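PDB 3NNG: uncharacterized protein from Bacteroides fragilis, which is of unknown function but contains a calcium-binding F5/8 type C (discoidin-like) domain, a fold that in many relatives binds carbohydrates or other surface ligands. Local coordinates for residues 18-26 against 38-46; 72-83 against 150-159. The protein carries 1 engineered substitution. One frame throughout, in Å; residues are numbered along the deposited sequence.

Contact 1 (18-26 against 38-46) and contact 2 (72-83 against 150-159) lie in series along the chain, with centres about 11 Å apart in one F5/8 type C domain. Contact 1 lays the calcium-binding loop between helix 34-37 and strand 51-54 against strand 23-26 and the turn before it; contact 2 pairs strands 71-79 and 148-159 nearer the centre of the domain. Both reach the same antiparallel sheet and share one calcium ion, to which L41, D44 and E46 of contact 1 and A152 and E153 of contact 2 are ligands. R19 NH1 forms a salt bridge with E153 OE1, a second tie between the early loops and the break in the last strand.

Contact 1: residues 18-26 against 38-46; sequences DRSAWSVSC and GAHLAIDGE. With CA (calcium ion), chain C.
R19 lays its guanidinium over the backbone of I43, a residue of the calcium-binding loop of this F5/8 type C β-sandwich domain; I43 O sits 3.6 Å from the guanidinium plane, over its centre. The two side chains run antiparallel past one another, with R19 CD 3.8 Å from I43 CB. A bend at chi3 (-63°) turns the arginine along the loop, and NH2 packs 3.5 Å from G45 N. NH1 makes a salt bridge to E153 and a hydrogen bond to I154 O on the last strand.

The I43 side chain spreads between two hydrophobic neighbours. Its CG2 branch meets CE3 of W22 at 4.0 Å, while CD1 reaches tip to tip toward V24 CG1. A chi1 of 59° sets CG1 between the backbone N and the carbonyl carbon, and an extended chi2 carries CD1 on to V24. V24 divides its methyls, CG2 resting against A39 CB and the backbone of H40 in the 3-10 segment 39-42. No hydrogen bond joins the two segments. Beyond I43, the chain bends through an Asx turn in which D44 OD1 accepts from E46 N at 3.0 Å, from above the carboxylate plane, while the same OD1 binds calcium at 2.6 Å.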
ATOM      1  N   ASP A  18      -3.256   3.395 -13.117  1.00 21.58           N
ATOM      2  CA  ASP A  18      -2.395   4.577 -13.264  1.00 20.18           C
ATOM      3  C   ASP A  18      -2.491   5.453 -12.019  1.00 24.54           C
ATOM      4  O   ASP A  18      -3.591   5.735 -11.542  1.00 21.61           O
ATOM      5  CB  ASP A  18      -2.780   5.380 -14.516  1.00 30.44           C
ATOM      6  CG  ASP A  18      -2.297   6.833 -14.461  1.00 43.02           C
ATOM      7  OD1 ASP A  18      -1.142   7.072 -14.058  1.00 47.77           O
ATOM      8  OD2 ASP A  18      -3.069   7.746 -14.825  1.00 47.62           O
ATOM      9  N   ARG A  19      -1.337   5.887 -11.500  1.00 21.15           N
ATOM     10  CA  ARG A  19      -1.263   6.504 -10.170  1.00 14.26           C
ATOM     11  C   ARG A  19      -0.976   8.013 -10.193  1.00 24.63           C
ATOM     12  O   ARG A  19      -1.024   8.683  -9.155  1.00 23.95           O
ATOM     13  CB  ARG A  19      -0.186   5.790  -9.321  1.00 17.31           C
ATOM     14  CG  ARG A  19      -0.452   4.298  -9.082  1.00 17.34           C
ATOM     15  CD  ARG A  19       0.753   3.573  -8.499  1.00 21.38           C
ATOM     16  NE  ARG A  19       1.892   3.584  -9.409  1.00 18.90           N
ATOM     17  CZ  ARG A  19       3.074   3.022  -9.156  1.00 21.64           C
ATOM     18  NH1 ARG A  19       3.300   2.379  -8.003  1.00 18.95           N
ATOM     19  NH2 ARG A  19       4.043   3.106 -10.064  1.00 15.14           N
ATOM     20  N   SER A  20      -0.684   8.542 -11.373  1.00 19.76           N
ATOM     21  CA  SER A  20      -0.170   9.909 -11.498  1.00 22.86           C
ATOM     22  C   SER A  20      -1.102  11.002 -10.971  1.00 21.27           C
ATOM     23  O   SER A  20      -0.656  12.116 -10.724  1.00 30.34           O
ATOM     24  CB  SER A  20       0.186  10.216 -12.957  1.00 25.54           C
ATOM     25  OG  SER A  20      -0.981  10.210 -13.753  1.00 31.58           O
ATOM     26  N   ALA A  21      -2.387  10.703 -10.817  1.00 13.00           N
ATOM     27  CA  ALA A  21      -3.315  11.704 -10.298  1.00 17.57           C
ATOM     28  C   ALA A  21      -3.813  11.339  -8.906  1.00 19.43           C
ATOM     29  O   ALA A  21      -4.681  12.006  -8.347  1.00 22.19           O
ATOM     30  CB  ALA A  21      -4.494  11.929 -11.270  1.00 23.08           C
ATOM     31  N   TRP A  22      -3.267  10.264  -8.352  1.00 16.18           N
ATOM     32  CA  TRP A  22      -3.520   9.925  -6.956  1.00 17.78           C
ATOM     33  C   TRP A  22      -3.060  11.019  -5.993  1.00 18.85           C
ATOM     34  O   TRP A  22      -2.097  11.758  -6.250  1.00 18.28           O
ATOM     35  CB  TRP A  22      -2.819   8.617  -6.600  1.00 16.40           C
ATOM     36  CG  TRP A  22      -3.485   7.427  -7.183  1.00 20.12           C
ATOM     37  CD1 TRP A  22      -4.521   7.411  -8.096  1.00 16.17           C
ATOM     38  CD2 TRP A  22      -3.168   6.062  -6.906  1.00 19.64           C
ATOM     39  NE1 TRP A  22      -4.859   6.106  -8.397  1.00 20.17           N
ATOM     40  CE2 TRP A  22      -4.042   5.264  -7.682  1.00 19.35           C
ATOM     41  CE3 TRP A  22      -2.230   5.435  -6.074  1.00 19.47           C
ATOM     42  CZ2 TRP A  22      -4.008   3.879  -7.637  1.00 20.14           C
ATOM     43  CZ3 TRP A  22      -2.192   4.067  -6.041  1.00 21.65           C
ATOM     44  CH2 TRP A  22      -3.076   3.297  -6.818  1.00 24.41           C
ATOM     45  N   SER A  23      -3.757  11.113  -4.870  1.00 19.68           N
ATOM     46  CA  SER A  23      -3.392  12.034  -3.798  1.00 17.95           C
ATOM     47  C   SER A  23      -3.104  11.173  -2.565  1.00 14.34           C
ATOM     48  O   SER A  23      -4.011  10.574  -1.990  1.00 19.81           O
ATOM     49  CB  SER A  23      -4.541  13.020  -3.545  1.00 15.23           C
ATOM     50  OG  SER A  23      -4.226  13.949  -2.523  1.00 22.67           O
ATOM     51  N   VAL A  24      -1.838  11.094  -2.178  1.00 13.96           N
ATOM     52  CA  VAL A  24      -1.420  10.105  -1.189  1.00 20.30           C
ATOM     53  C   VAL A  24      -0.988  10.745   0.124  1.00 19.41           C
ATOM     54  O   VAL A  24      -0.513  11.879   0.142  1.00 16.76           O
ATOM     55  CB  VAL A  24      -0.267   9.219  -1.731  1.00 16.35           C
ATOM     56  CG1 VAL A  24      -0.640   8.632  -3.092  1.00 16.52           C
ATOM     57  CG2 VAL A  24       1.022  10.018  -1.837  1.00 16.41           C
ATOM     58  N   SER A  25      -1.141  10.008   1.218  1.00 13.59           N
ATOM     59  CA  SER A  25      -0.681  10.470   2.534  1.00 16.34           C
ATOM     60  C   SER A  25      -0.345   9.267   3.402  1.00 13.39           C
ATOM     61  O   SER A  25      -0.625   8.138   3.020  1.00 13.66           O
ATOM     62  CB  SER A  25      -1.773  11.298   3.219  1.00 18.10           C
ATOM     63  OG  SER A  25      -2.973  10.551   3.326  1.00 14.95           O
ATOM     64  N   CYS A  26       0.261   9.509   4.561  1.00 16.98           N
ATOM     65  CA  CYS A  26       0.644   8.439   5.479  1.00 17.26           C
ATOM     66  C   CYS A  26       0.613   8.919   6.915  1.00 23.55           C
ATOM     67  O   CYS A  26       0.472  10.106   7.184  1.00 18.11           O
ATOM     68  CB  CYS A  26       2.052   7.952   5.195  1.00  9.38           C
ATOM     69  SG  CYS A  26       3.291   9.262   5.393  1.00 22.17           S
ATOM     70  N   GLY A  38       8.847  10.084   1.966  1.00 17.50           N
ATOM     71  CA  GLY A  38       7.437  10.460   1.895  1.00 23.52           C
ATOM     72  C   GLY A  38       6.505   9.491   1.175  1.00 25.64           C
ATOM     73  O   GLY A  38       6.938   8.628   0.402  1.00 14.52           O
ATOM     74  N   ALA A  39       5.205   9.656   1.409  1.00 18.66           N
ATOM     75  CA  ALA A  39       4.199   8.729   0.889  1.00 13.51           C
ATOM     76  C   ALA A  39       4.251   8.570  -0.629  1.00 19.77           C
ATOM     77  O   ALA A  39       4.035   7.465  -1.154  1.00 15.56           O
ATOM     78  CB  ALA A  39       2.811   9.169   1.326  1.00 10.12           C
ATOM     79  N   HIS A  40       4.540   9.673  -1.324  1.00 17.57           N
ATOM     80  CA  HIS A  40       4.495   9.720  -2.785  1.00 16.27           C
ATOM     81  C   HIS A  40       5.596   8.849  -3.381  1.00 17.75           C
ATOM     82  O   HIS A  40       5.503   8.398  -4.521  1.00 19.45           O
ATOM     83  CB  HIS A  40       4.648  11.170  -3.274  1.00 16.80           C
ATOM     84  CG  HIS A  40       5.957  11.794  -2.897  1.00 19.60           C
ATOM     85  ND1 HIS A  40       6.189  12.347  -1.651  1.00 25.18           N
ATOM     86  CD2 HIS A  40       7.109  11.946  -3.590  1.00 17.32           C
ATOM     87  CE1 HIS A  40       7.419  12.813  -1.598  1.00 22.06           C
ATOM     88  NE2 HIS A  40       8.005  12.579  -2.762  1.00 20.09           N
ATOM     89  N   LEU A  41       6.646   8.611  -2.606  1.00 12.65           N
ATOM     90  CA  LEU A  41       7.726   7.751  -3.085  1.00 16.92           C
ATOM     91  C   LEU A  41       7.284   6.303  -3.247  1.00 18.80           C
ATOM     92  O   LEU A  41       7.930   5.551  -3.945  1.00 13.24           O
ATOM     93  CB  LEU A  41       8.963   7.837  -2.185  1.00 19.09           C
ATOM     94  CG  LEU A  41       9.612   9.222  -2.084  1.00 12.74           C
ATOM     95  CD1 LEU A  41      10.775   9.209  -1.102  1.00 13.97           C
ATOM     96  CD2 LEU A  41      10.091   9.727  -3.444  1.00 13.19           C
ATOM     97  N   ALA A  42       6.180   5.909  -2.621  1.00 17.27           N
ATOM     98  CA  ALA A  42       5.657   4.555  -2.835  1.00 16.83           C
ATOM     99  C   ALA A  42       4.960   4.355  -4.191  1.00 18.85           C
ATOM    100  O   ALA A  42       4.658   3.218  -4.574  1.00 18.84           O
ATOM    101  CB  ALA A  42       4.709   4.163  -1.704  1.00 11.58           C
ATOM    102  N   ILE A  43       4.675   5.445  -4.905  1.00 18.96           N
ATOM    103  CA  ILE A  43       3.948   5.328  -6.173  1.00 20.28           C
ATOM    104  C   ILE A  43       4.657   6.012  -7.349  1.00 25.27           C
ATOM    105  O   ILE A  43       4.004   6.465  -8.286  1.00 22.90           O
ATOM    106  CB  ILE A  43       2.501   5.880  -6.065  1.00 14.29           C
ATOM    107  CG1 ILE A  43       2.515   7.351  -5.638  1.00 12.74           C
ATOM    108  CG2 ILE A  43       1.664   5.039  -5.068  1.00 14.68           C
ATOM    109  CD1 ILE A  43       1.276   8.121  -6.069  1.00 10.19           C
ATOM    110  N   ASP A  44       5.985   6.088  -7.308  1.00 17.86           N
ATOM    111  CA  ASP A  44       6.712   6.814  -8.356  1.00 11.95           C
ATOM    112  C   ASP A  44       7.357   5.908  -9.407  1.00 14.96           C
ATOM    113  O   ASP A  44       8.013   6.390 -10.328  1.00 20.44           O
ATOM    114  CB  ASP A  44       7.749   7.774  -7.750  1.00 15.70           C
ATOM    115  CG  ASP A  44       8.854   7.049  -7.002  1.00 21.48           C
ATOM    116  OD1 ASP A  44       8.906   5.805  -7.084  1.00 19.28           O
ATOM    117  OD2 ASP A  44       9.678   7.729  -6.346  1.00 17.35           O
ATOM    118  N   GLY A  45       7.156   4.600  -9.271  1.00 15.77           N
ATOM    119  CA  GLY A  45       7.650   3.637 -10.239  1.00 15.78           C
ATOM    120  C   GLY A  45       9.076   3.168 -10.019  1.00 24.67           C
ATOM    121  O   GLY A  45       9.591   2.390 -10.820  1.00 22.80           O
ATOM    122  N   GLU A  46       9.709   3.625  -8.937  1.00 23.88           N
ATOM    123  CA  GLU A  46      11.128   3.366  -8.707  1.00 20.12           C
ATOM    124  C   GLU A  46      11.380   2.490  -7.469  1.00 24.11           C
ATOM    125  O   GLU A  46      10.948   2.828  -6.376  1.00 13.26           O
ATOM    126  CB  GLU A  46      11.868   4.694  -8.561  1.00 15.52           C
ATOM    127  CG  GLU A  46      13.313   4.565  -8.075  1.00 21.25           C
ATOM    128  CD  GLU A  46      14.163   3.762  -9.040  1.00 24.88           C
ATOM    129  OE1 GLU A  46      14.823   2.793  -8.600  1.00 18.36           O
ATOM    130  OE2 GLU A  46      14.159   4.093 -10.241  1.00 27.51           O
TER
HETATM  131 CA    CA C 402       9.353   4.082  -5.166  1.00 22.95          CA

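Contact 2: residues 72-83 against 150-159; sequences VTLTGFSVTKQS and GFAEINLYEK. Engineered in segment 150-159: E158 (natural residue Val). With CA (calcium ion), chain C.
An antiparallel strand pair, 72-79 with 154-159, runs through the sheet and ends beside the calcium site; the axes of these segments approach to 4.7 Å and run at 163°, close to antiparallel. S78 and N155 form a hydrogen-bonded pair, S78 N giving to N155 O and N155 N to S78 O. Further along, T75 N donates to Y157 O at 2.8 Å in a nearly straight bond (171°).

On the face carrying S78 and Y157, the tyrosine ring turns its edge to strand 72-79, with G76 O, F77 CA and S78 OG all near its plane. With chi1 at -60°, the ring lies along the neighbouring strand, and Y157 OH and S78 OG share a hydrogen bond of 2.8 Å. A water bonded to S78 OG also links E153 O and N155 ND2. T75 CG2 packs against Y157 CB.

The other face belongs to the hydrophobic interior of the F5/8 type C β-sandwich. V79 and I154 stand next to each other with the same heading, and V79 CG1 also stands over one face of the F151 ring, offset toward its rim. F77 CB touches L156 CD1, and L74 crosses L156 with CD1 3.7 Å from CG. Strand 124-144 flanks 71-79 on its other edge.

Where strand 148-159 breaks, K81 O accepts from both T80 OG1 and A152 N, the latter at 2.9 Å. E153 N makes a weak bond to T80 OG1. This break presents two calcium ligands, A152 O and E153 OE2, while E153 OE1 pairs with R19; L41, D44, E46 and T49 complete the site. At the far end the engineered E158 (Val in the natural sequence) forms a salt bridge to R70 through OE2, and its OE1 accepts at 2.6 Å from the water that accepts from T73 N.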
ATOM      1  N   VAL A  72     -12.051   2.676  -8.775  1.00 22.80           N
ATOM      2  CA  VAL A  72     -11.912   1.425  -9.497  1.00 23.79           C
ATOM      3  C   VAL A  72     -12.617   0.280  -8.791  1.00 20.11           C
ATOM      4  O   VAL A  72     -12.854   0.309  -7.580  1.00 16.19           O
ATOM      5  CB  VAL A  72     -10.435   1.032  -9.718  1.00 20.58           C
ATOM      6  CG1 VAL A  72      -9.611   2.225 -10.213  1.00 18.81           C
ATOM      7  CG2 VAL A  72      -9.833   0.448  -8.442  1.00 25.47           C
ATOM      8  N   THR A  73     -12.945  -0.737  -9.569  1.00 16.14           N
ATOM      9  CA  THR A  73     -13.377  -1.986  -8.996  1.00 22.15           C
ATOM     10  C   THR A  73     -12.107  -2.742  -8.606  1.00 19.95           C
ATOM     11  O   THR A  73     -11.439  -3.329  -9.447  1.00 19.92           O
ATOM     12  CB  THR A  73     -14.260  -2.740  -9.992  1.00 22.99           C
ATOM     13  OG1 THR A  73     -15.438  -1.953 -10.205  1.00 23.12           O
ATOM     14  CG2 THR A  73     -14.647  -4.113  -9.452  1.00 21.15           C
ATOM     15  N   LEU A  74     -11.774  -2.694  -7.320  1.00 17.42           N
ATOM     16  CA  LEU A  74     -10.467  -3.143  -6.834  1.00 20.28           C
ATOM     17  C   LEU A  74     -10.352  -4.656  -6.743  1.00 23.18           C
ATOM     18  O   LEU A  74     -11.071  -5.285  -5.960  1.00 18.95           O
ATOM     19  CB  LEU A  74     -10.208  -2.533  -5.456  1.00 18.02           C
ATOM     20  CG  LEU A  74      -8.881  -2.872  -4.793  1.00 19.42           C
ATOM     21  CD1 LEU A  74      -7.732  -2.453  -5.715  1.00 16.23           C
ATOM     22  CD2 LEU A  74      -8.775  -2.184  -3.430  1.00 14.62           C
ATOM     23  N   THR A  75      -9.428  -5.237  -7.516  1.00 16.04           N
ATOM     24  CA  THR A  75      -9.245  -6.690  -7.514  1.00 15.95           C
ATOM     25  C   THR A  75      -8.101  -7.156  -6.606  1.00 22.82           C
ATOM     26  O   THR A  75      -8.008  -8.327  -6.256  1.00 18.24           O
ATOM     27  CB  THR A  75      -9.058  -7.261  -8.948  1.00 27.75           C
ATOM     28  OG1 THR A  75      -9.096  -8.692  -8.896  1.00 45.30           O
ATOM     29  CG2 THR A  75      -7.726  -6.819  -9.553  1.00 12.87           C
ATOM     30  N   GLY A  76      -7.237  -6.237  -6.210  1.00 22.05           N
ATOM     31  CA  GLY A  76      -6.163  -6.589  -5.301  1.00 19.82           C
ATOM     32  C   GLY A  76      -5.143  -5.478  -5.264  1.00 21.64           C
ATOM     33  O   GLY A  76      -5.345  -4.433  -5.882  1.00 16.45           O
ATOM     34  N   PHE A  77      -4.042  -5.698  -4.547  1.00 18.11           N
ATOM     35  CA  PHE A  77      -2.957  -4.742  -4.561  1.00 11.58           C
ATOM     36  C   PHE A  77      -1.636  -5.494  -4.449  1.00 20.51           C
ATOM     37  O   PHE A  77      -1.609  -6.715  -4.246  1.00 16.32           O
ATOM     38  CB  PHE A  77      -3.117  -3.736  -3.415  1.00 10.36           C
ATOM     39  CG  PHE A  77      -2.893  -4.329  -2.066  1.00 16.90           C
ATOM     40  CD1 PHE A  77      -3.901  -5.042  -1.429  1.00 26.69           C
ATOM     41  CD2 PHE A  77      -1.672  -4.194  -1.436  1.00 17.19           C
ATOM     42  CE1 PHE A  77      -3.692  -5.604  -0.177  1.00 22.62           C
ATOM     43  CE2 PHE A  77      -1.444  -4.757  -0.197  1.00 16.30           C
ATOM     44  CZ  PHE A  77      -2.461  -5.460   0.440  1.00 26.40           C
ATOM     45  N   SER A  78      -0.539  -4.762  -4.579  1.00 19.15           N
ATOM     46  CA  SER A  78       0.776  -5.358  -4.461  1.00 20.36           C
ATOM     47  C   SER A  78       1.732  -4.383  -3.819  1.00 22.33           C
ATOM     48  O   SER A  78       1.622  -3.164  -4.015  1.00 23.24           O
ATOM     49  CB  SER A  78       1.310  -5.753  -5.836  1.00 15.54           C
ATOM     50  OG  SER A  78       1.718  -4.601  -6.552  1.00 16.49           O
ATOM     51  N   VAL A  79       2.683  -4.934  -3.066  1.00 18.65           N
ATOM     52  CA  VAL A  79       3.713  -4.147  -2.414  1.00 10.59           C
ATOM     53  C   VAL A  79       5.069  -4.807  -2.671  1.00 18.28           C
ATOM     54  O   VAL A  79       5.137  -6.005  -2.964  1.00 16.39           O
ATOM     55  CB  VAL A  79       3.425  -3.995  -0.890  1.00  8.63           C
ATOM     56  CG1 VAL A  79       2.119  -3.231  -0.672  1.00  6.47           C
ATOM     57  CG2 VAL A  79       3.343  -5.359  -0.198  1.00  8.55           C
ATOM     58  N   THR A  80       6.136  -4.015  -2.592  1.00 18.63           N
ATOM     59  CA  THR A  80       7.506  -4.519  -2.710  1.00 17.53           C
ATOM     60  C   THR A  80       8.219  -4.399  -1.365  1.00 14.14           C
ATOM     61  O   THR A  80       7.626  -3.952  -0.379  1.00 16.18           O
ATOM     62  CB  THR A  80       8.313  -3.702  -3.743  1.00 17.05           C
ATOM     63  OG1 THR A  80       8.382  -2.334  -3.316  1.00 19.97           O
ATOM     64  CG2 THR A  80       7.643  -3.763  -5.138  1.00 17.75           C
ATOM     65  N   LYS A  81       9.484  -4.808  -1.314  1.00 10.53           N
ATOM     66  CA  LYS A  81      10.328  -4.426  -0.190  1.00 15.67           C
ATOM     67  C   LYS A  81      10.307  -2.903  -0.033  1.00 16.25           C
ATOM     68  O   LYS A  81       9.959  -2.178  -0.967  1.00 19.67           O
ATOM     69  CB  LYS A  81      11.774  -4.859  -0.451  1.00 14.85           C
ATOM     70  CG  LYS A  81      12.373  -4.211  -1.710  1.00 11.41           C
ATOM     71  CD  LYS A  81      13.883  -4.444  -1.749  1.00 22.05           C
ATOM     72  CE  LYS A  81      14.499  -3.823  -2.994  1.00 26.92           C
ATOM     73  NZ  LYS A  81      15.966  -4.026  -3.040  1.00 26.59           N
ATOM     74  N   GLN A  82      10.674  -2.416   1.146  1.00 18.82           N
ATOM     75  CA  GLN A  82      11.120  -1.031   1.274  1.00 16.16           C
ATOM     76  C   GLN A  82      12.623  -1.054   1.040  1.00 17.48           C
ATOM     77  O   GLN A  82      13.281  -2.077   1.275  1.00 12.53           O
ATOM     78  CB  GLN A  82      10.807  -0.453   2.664  1.00 15.67           C
ATOM     79  CG  GLN A  82      11.260  -1.302   3.851  1.00 17.98           C
ATOM     80  CD  GLN A  82      12.761  -1.204   4.117  1.00 25.70           C
ATOM     81  OE1 GLN A  82      13.364  -0.142   3.964  1.00 22.96           O
ATOM     82  NE2 GLN A  82      13.364  -2.320   4.532  1.00 15.96           N
ATOM     83  N   SER A  83      13.179   0.062   0.589  1.00 14.42           N
ATOM     84  CA  SER A  83      14.597   0.084   0.227  1.00 20.57           C
ATOM     85  C   SER A  83      15.377   1.121   1.022  1.00 23.99           C
ATOM     86  O   SER A  83      16.389   1.621   0.553  1.00 28.98           O
ATOM     87  CB  SER A  83      14.766   0.344  -1.272  1.00 26.39           C
ATOM     88  OG  SER A  83      14.108   1.552  -1.646  1.00 34.80           O
ATOM     89  N   GLY A 150       7.694  -0.031   5.759  1.00 19.89           N
ATOM     90  CA  GLY A 150       7.334   0.805   4.630  1.00 22.11           C
ATOM     91  C   GLY A 150       7.320  -0.041   3.373  1.00 20.90           C
ATOM     92  O   GLY A 150       7.305  -1.263   3.458  1.00 19.88           O
ATOM     93  N   PHE A 151       7.332   0.603   2.210  1.00 14.66           N
ATOM     94  CA  PHE A 151       7.436  -0.128   0.952  1.00 12.13           C
ATOM     95  C   PHE A 151       7.795   0.810  -0.187  1.00 19.41           C
ATOM     96  O   PHE A 151       7.477   1.996  -0.140  1.00 16.79           O
ATOM     97  CB  PHE A 151       6.170  -0.942   0.641  1.00 10.54           C
ATOM     98  CG  PHE A 151       4.872  -0.205   0.905  1.00 16.87           C
ATOM     99  CD1 PHE A 151       4.015  -0.627   1.912  1.00 17.41           C
ATOM    100  CD2 PHE A 151       4.497   0.884   0.123  1.00  6.91           C
ATOM    101  CE1 PHE A 151       2.815   0.039   2.156  1.00 19.80           C
ATOM    102  CE2 PHE A 151       3.310   1.552   0.351  1.00  8.58           C
ATOM    103  CZ  PHE A 151       2.458   1.137   1.381  1.00 14.83           C
ATOM    104  N   ALA A 152       8.485   0.280  -1.193  1.00 15.09           N
ATOM    105  CA  ALA A 152       9.065   1.125  -2.225  1.00 16.91           C
ATOM    106  C   ALA A 152       8.065   1.361  -3.326  1.00 16.51           C
ATOM    107  O   ALA A 152       8.054   2.411  -3.943  1.00 11.79           O
ATOM    108  CB  ALA A 152      10.327   0.510  -2.776  1.00 17.98           C
ATOM    109  N   GLU A 153       7.205   0.381  -3.552  1.00 15.66           N
ATOM    110  CA  GLU A 153       6.212   0.480  -4.601  1.00 13.06           C
ATOM    111  C   GLU A 153       4.953  -0.241  -4.185  1.00 16.37           C
ATOM    112  O   GLU A 153       5.000  -1.415  -3.838  1.00 13.43           O
ATOM    113  CB  GLU A 153       6.759  -0.143  -5.889  1.00 18.20           C
ATOM    114  CG  GLU A 153       7.707   0.789  -6.617  1.00 27.56           C
ATOM    115  CD  GLU A 153       6.988   2.048  -7.080  1.00 28.84           C
ATOM    116  OE1 GLU A 153       5.969   1.921  -7.785  1.00 32.36           O
ATOM    117  OE2 GLU A 153       7.430   3.155  -6.736  1.00 23.42           O
ATOM    118  N   ILE A 154       3.833   0.473  -4.214  1.00 17.42           N
ATOM    119  CA  ILE A 154       2.526  -0.142  -4.072  1.00 18.58           C
ATOM    120  C   ILE A 154       1.689   0.125  -5.319  1.00 19.49           C
ATOM    121  O   ILE A 154       1.777   1.194  -5.922  1.00 12.28           O
ATOM    122  CB  ILE A 154       1.770   0.392  -2.858  1.00 21.77           C
ATOM    123  CG1 ILE A 154       0.486  -0.422  -2.660  1.00 15.28           C
ATOM    124  CG2 ILE A 154       1.477   1.907  -3.022  1.00 10.00           C
ATOM    125  CD1 ILE A 154      -0.161  -0.197  -1.303  1.00 21.86           C
ATOM    126  N   ASN A 155       0.891  -0.863  -5.704  1.00 17.32           N
ATOM    127  CA  ASN A 155      -0.006  -0.737  -6.839  1.00 18.98           C
ATOM    128  C   ASN A 155      -1.377  -1.257  -6.480  1.00 19.22           C
ATOM    129  O   ASN A 155      -1.511  -2.114  -5.607  1.00 16.78           O
ATOM    130  CB  ASN A 155       0.531  -1.525  -8.028  1.00  9.80           C
ATOM    131  CG  ASN A 155       1.639  -0.796  -8.740  1.00 18.57           C
ATOM    132  OD1 ASN A 155       1.386   0.097  -9.550  1.00 17.35           O
ATOM    133  ND2 ASN A 155       2.879  -1.154  -8.431  1.00 13.64           N
ATOM    134  N   LEU A 156      -2.396  -0.729  -7.146  1.00 16.89           N
ATOM    135  CA  LEU A 156      -3.737  -1.279  -7.026  1.00 15.21           C
ATOM    136  C   LEU A 156      -4.117  -1.812  -8.393  1.00 15.16           C
ATOM    137  O   LEU A 156      -3.685  -1.264  -9.412  1.00 17.08           O
ATOM    138  CB  LEU A 156      -4.730  -0.202  -6.568  1.00 17.23           C
ATOM    139  CG  LEU A 156      -5.002  -0.011  -5.071  1.00 22.24           C
ATOM    140  CD1 LEU A 156      -3.749  -0.180  -4.226  1.00 21.53           C
ATOM    141  CD2 LEU A 156      -5.676   1.371  -4.798  1.00 20.78           C
ATOM    142  N   TYR A 157      -4.925  -2.874  -8.421  1.00 19.49           N
ATOM    143  CA  TYR A 157      -5.271  -3.540  -9.686  1.00 14.15           C
ATOM    144  C   TYR A 157      -6.768  -3.606  -9.939  1.00 18.26           C
ATOM    145  O   TYR A 157      -7.583  -3.653  -9.000  1.00 15.14           O
ATOM    146  CB  TYR A 157      -4.678  -4.953  -9.728  1.00 15.09           C
ATOM    147  CG  TYR A 157      -3.170  -4.952  -9.616  1.00 18.20           C
ATOM    148  CD1 TYR A 157      -2.555  -5.048  -8.383  1.00 19.12           C
ATOM    149  CD2 TYR A 157      -2.363  -4.807 -10.745  1.00 19.28           C
ATOM    150  CE1 TYR A 157      -1.167  -5.029  -8.267  1.00 29.41           C
ATOM    151  CE2 TYR A 157      -0.979  -4.773 -10.642  1.00 14.25           C
ATOM    152  CZ  TYR A 157      -0.386  -4.887  -9.393  1.00 24.89           C
ATOM    153  OH  TYR A 157       0.990  -4.859  -9.253  1.00 26.18           O
ATOM    154  N   GLU A 158      -7.116  -3.609 -11.223  1.00 15.18           N
ATOM    155  CA  GLU A 158      -8.494  -3.774 -11.663  1.00 20.04           C
ATOM    156  C   GLU A 158      -8.477  -4.774 -12.821  1.00 20.75           C
ATOM    157  O   GLU A 158      -7.425  -5.007 -13.432  1.00 21.86           O
ATOM    158  CB  GLU A 158      -9.063  -2.436 -12.130  1.00 24.54           C
ATOM    159  CG  GLU A 158      -8.425  -1.932 -13.415  1.00 21.94           C
ATOM    160  CD  GLU A 158      -8.803  -0.498 -13.730  1.00 25.69           C
ATOM    161  OE1 GLU A 158      -9.934  -0.091 -13.393  1.00 23.25           O
ATOM    162  OE2 GLU A 158      -7.964   0.223 -14.313  1.00 20.90           O
ATOM    163  N   LYS A 159      -9.624  -5.382 -13.105  1.00 17.50           N
ATOM    164  CA  LYS A 159      -9.724  -6.349 -14.198  1.00 26.14           C
ATOM    165  C   LYS A 159      -9.697  -5.667 -15.549  1.00 37.59           C
ATOM    166  O   LYS A 159     -10.453  -4.719 -15.799  1.00 32.51           O
ATOM    167  CB  LYS A 159     -10.965  -7.232 -14.062  1.00 30.37           C
ATOM    168  CG  LYS A 159     -10.712  -8.471 -13.208  1.00 42.78           C
ATOM    169  CD  LYS A 159     -11.964  -9.316 -13.038  1.00 41.41           C
ATOM    170  CE  LYS A 159     -12.099  -9.815 -11.604  1.00 35.42           C
ATOM    171  NZ  LYS A 159     -10.907 -10.593 -11.141  1.00 37.56           N
TER
HETATM  172 CA    CA C 402       9.353   4.082  -5.166  1.00 22.95          CA
HETATM  173  O   HOH W   1     -12.259  -0.740 -12.359  1.00 20.71           O
HETATM  174  O   HOH W   2     -11.939  -5.057 -11.638  1.00 22.84           O
HETATM  175  O   HOH W   3       3.913  -3.062  -6.160  1.00 14.39           O
HETATM  176  O   HOH W   4       8.115  -3.815   2.482  1.00 13.68           O